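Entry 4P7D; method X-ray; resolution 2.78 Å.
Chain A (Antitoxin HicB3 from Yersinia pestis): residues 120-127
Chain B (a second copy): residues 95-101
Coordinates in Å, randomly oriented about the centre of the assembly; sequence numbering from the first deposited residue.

Chain A, residues 120-127: NRSQFLAE
Chain B (95-101) KFNLTMS

The first turns of a helix in chain A, residues 121-127, lie across a strand of chain B, residues 95-101. The two axes come within 7.5 Å, and their N-to-C directions differ by 61° (signed crossing angle -61°). Register is set where A:Ser122 CA sits 5.3 Å from B:Leu98 CA. Together the stretches bury 367 Å².

A:Asn120 precedes the helix in an extended conformation (phi/psi -145/-177). With chi1 p, A:Asn120 OD1 accepts from A:Gln123 N at 3.2 Å and caps the helix. Regular helical angles follow, and A:Ala126 N donates to A:Ser122 O at 2.8 Å. The strand is extended throughout, with phi from -103 to -149 between B:Lys95 and B:Met100.

The tightest fit is at A:Ser122. Its CB points toward the strand, and chi1 is m. B:Thr99 N donates to A:Ser122 OG at 2.9 Å, nearly straight at 171°. A:Ser122 OG also lies 3.1 Å from B:Thr99 O and 3.5 Å from B:Leu98 CA. The short serine side chain suits this place, because it brings a polar atom to the strand backbone where the two chains run close.

Around this polar point the contact is mostly apolar. B:Leu98 leaves the strand sideways, with chi1 m and chi2 t, as a bump whose two methyls lie against different helix residues. CD1 of B:Leu98 packs 3.5 Å from A:Leu125 CD1, while CD2 of B:Leu98 lies 3.8 Å from A:Arg121 CB. A:Leu125, one turn beyond A:Arg121, points toward the strand with chi1 m and chi2 t. Both leucines are buried, as suits branched hydrocarbon side chains.

B:Met100 is a selenomethionine whose CB points toward the helix. Its rotamers are p, t, p, and its end methyl sits against the helix surface bounded by A:Ser122 O, A:Ala126 N and A:Ala126 CB. B:Met100 CE is 3.7 Å from A:Ser122 O and 3.8 Å from A:Ala126 N, the two atoms of one helical hydrogen bond. B:Met100 CE also lies 4.0 Å from A:Ala126 CB and 4.3 Å from A:Leu125 CB. The small alanine adds an apolar surface without a long side chain. The flexible selenomethionine supplies the reach.

At the other end, A:Arg121 extends past B:Phe96 with chi1 m and chi2 and chi3 t. A:Arg121 NH1 approaches B:Phe96 CB to 4.0 Å, while NE and NH2 are hydrogen-bonded elsewhere in the structure. B:Phe96, chi1 p, is buried and points toward the helix. Between B:Phe96 and B:Leu98 in the strand, B:Asn97 has its CB pointing away and is exposed.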

# COMPACT_ATOMS: atom_id res chain seq x y z
N ASN A 120 -1.63 29.25 -11.43
CA ASN A 120 -0.37 28.91 -10.77
C ASN A 120 -0.25 27.44 -10.37
O ASN A 120 -1.13 26.63 -10.63
CB ASN A 120 -0.17 29.79 -9.53
CG ASN A 120 -1.35 29.72 -8.56
OD1 ASN A 120 -1.91 28.65 -8.30
ND2 ASN A 120 -1.74 30.87 -8.01
N ARG A 121 0.85 27.12 -9.71
CA ARG A 121 1.12 25.77 -9.25
C ARG A 121 0.02 25.21 -8.36
O ARG A 121 -0.44 24.09 -8.57
CB ARG A 121 2.44 25.74 -8.49
CG ARG A 121 3.64 25.95 -9.38
CD ARG A 121 4.90 26.16 -8.58
NE ARG A 121 6.08 26.32 -9.41
CZ ARG A 121 7.27 26.69 -8.95
NH1 ARG A 121 7.42 26.94 -7.66
NH2 ARG A 121 8.30 26.81 -9.76
N SER A 122 -0.41 25.98 -7.38
CA SER A 122 -1.33 25.43 -6.40
C SER A 122 -2.62 24.93 -7.03
O SER A 122 -2.97 23.77 -6.89
CB SER A 122 -1.59 26.45 -5.29
OG SER A 122 -0.38 26.68 -4.54
N GLN A 123 -3.30 25.76 -7.81
CA GLN A 123 -4.58 25.28 -8.32
C GLN A 123 -4.41 24.23 -9.43
O GLN A 123 -5.33 23.42 -9.63
CB GLN A 123 -5.53 26.45 -8.73
CG GLN A 123 -5.06 27.55 -9.63
CD GLN A 123 -6.04 27.78 -10.81
OE1 GLN A 123 -7.14 27.27 -10.78
NE2 GLN A 123 -5.71 28.72 -11.73
N PHE A 124 -3.27 24.19 -10.11
CA PHE A 124 -3.05 23.10 -11.04
C PHE A 124 -3.03 21.73 -10.35
O PHE A 124 -3.80 20.81 -10.68
CB PHE A 124 -1.76 23.36 -11.77
CG PHE A 124 -1.30 22.23 -12.64
CD1 PHE A 124 -1.93 21.97 -13.83
CD2 PHE A 124 -0.20 21.47 -12.29
CE1 PHE A 124 -1.51 20.95 -14.64
CE2 PHE A 124 0.24 20.46 -13.09
CZ PHE A 124 -0.41 20.20 -14.27
N LEU A 125 -2.14 21.61 -9.37
CA LEU A 125 -2.03 20.41 -8.57
C LEU A 125 -3.33 20.14 -7.79
O LEU A 125 -3.71 18.98 -7.57
CB LEU A 125 -0.82 20.51 -7.62
CG LEU A 125 0.49 20.65 -8.41
CD1 LEU A 125 1.68 20.76 -7.51
CD2 LEU A 125 0.64 19.47 -9.32
N ALA A 126 -4.02 21.21 -7.40
CA ALA A 126 -5.31 21.06 -6.73
C ALA A 126 -6.38 20.47 -7.65
O ALA A 126 -7.08 19.53 -7.26
CB ALA A 126 -5.77 22.39 -6.18
N GLU A 127 -6.52 21.01 -8.86
CA GLU A 127 -7.53 20.51 -9.78
C GLU A 127 -7.21 19.06 -10.05
O GLU A 127 -8.10 18.20 -10.06
CB GLU A 127 -7.58 21.30 -11.11
CG GLU A 127 -8.03 22.77 -11.05
CD GLU A 127 -9.29 23.03 -10.22
OE1 GLU A 127 -10.24 22.21 -10.27
OE2 GLU A 127 -9.32 24.06 -9.51
N LYS B 95 12.58 21.80 -3.92
CA LYS B 95 11.61 21.93 -2.83
C LYS B 95 10.88 23.24 -2.95
O LYS B 95 11.52 24.28 -3.09
CB LYS B 95 12.28 21.86 -1.45
CG LYS B 95 12.86 20.53 -1.07
CD LYS B 95 13.50 20.59 0.30
CE LYS B 95 12.52 20.31 1.39
NZ LYS B 95 11.99 18.92 1.30
N PHE B 96 9.56 23.21 -2.89
CA PHE B 96 8.79 24.43 -3.05
C PHE B 96 7.50 24.43 -2.27
O PHE B 96 7.08 23.42 -1.73
CB PHE B 96 8.48 24.70 -4.53
CG PHE B 96 7.74 23.60 -5.20
CD1 PHE B 96 8.40 22.41 -5.57
CD2 PHE B 96 6.39 23.72 -5.46
CE1 PHE B 96 7.71 21.37 -6.20
CE2 PHE B 96 5.70 22.68 -6.08
CZ PHE B 96 6.37 21.51 -6.45
N ASN B 97 6.88 25.60 -2.24
CA ASN B 97 5.68 25.84 -1.47
C ASN B 97 4.44 25.94 -2.33
O ASN B 97 4.47 26.46 -3.44
CB ASN B 97 5.84 27.11 -0.68
CG ASN B 97 6.91 26.99 0.33
OD1 ASN B 97 7.06 25.95 0.95
ND2 ASN B 97 7.69 28.03 0.48
N LEU B 98 3.35 25.45 -1.77
CA LEU B 98 2.03 25.56 -2.33
C LEU B 98 1.08 26.08 -1.26
O LEU B 98 1.39 26.04 -0.06
CB LEU B 98 1.56 24.21 -2.85
CG LEU B 98 2.51 23.48 -3.78
CD1 LEU B 98 1.82 22.23 -4.29
CD2 LEU B 98 2.89 24.36 -4.94
N THR B 99 -0.07 26.56 -1.69
CA THR B 99 -1.12 26.88 -0.76
C THR B 99 -2.34 26.19 -1.28
O THR B 99 -2.70 26.37 -2.44
CB THR B 99 -1.42 28.40 -0.66
OG1 THR B 99 -0.24 29.12 -0.30
CG2 THR B 99 -2.46 28.67 0.39
N MSE B 100 -2.97 25.37 -0.45
CA MSE B 100 -4.36 25.06 -0.71
C MSE B 100 -5.19 24.94 0.56
O MSE B 100 -4.65 24.91 1.66
CB MSE B 100 -4.48 23.82 -1.60
CG MSE B 100 -3.69 22.63 -1.16
SE MSE B 100 -3.84 21.13 -2.42
CE MSE B 100 -2.62 21.60 -3.86
N SER B 101 -6.51 24.94 0.40
CA SER B 101 -7.42 24.79 1.52
C SER B 101 -7.15 23.55 2.37
O SER B 101 -6.78 22.48 1.88
CB SER B 101 -8.85 24.75 1.01
OG SER B 101 -8.92 23.93 -0.15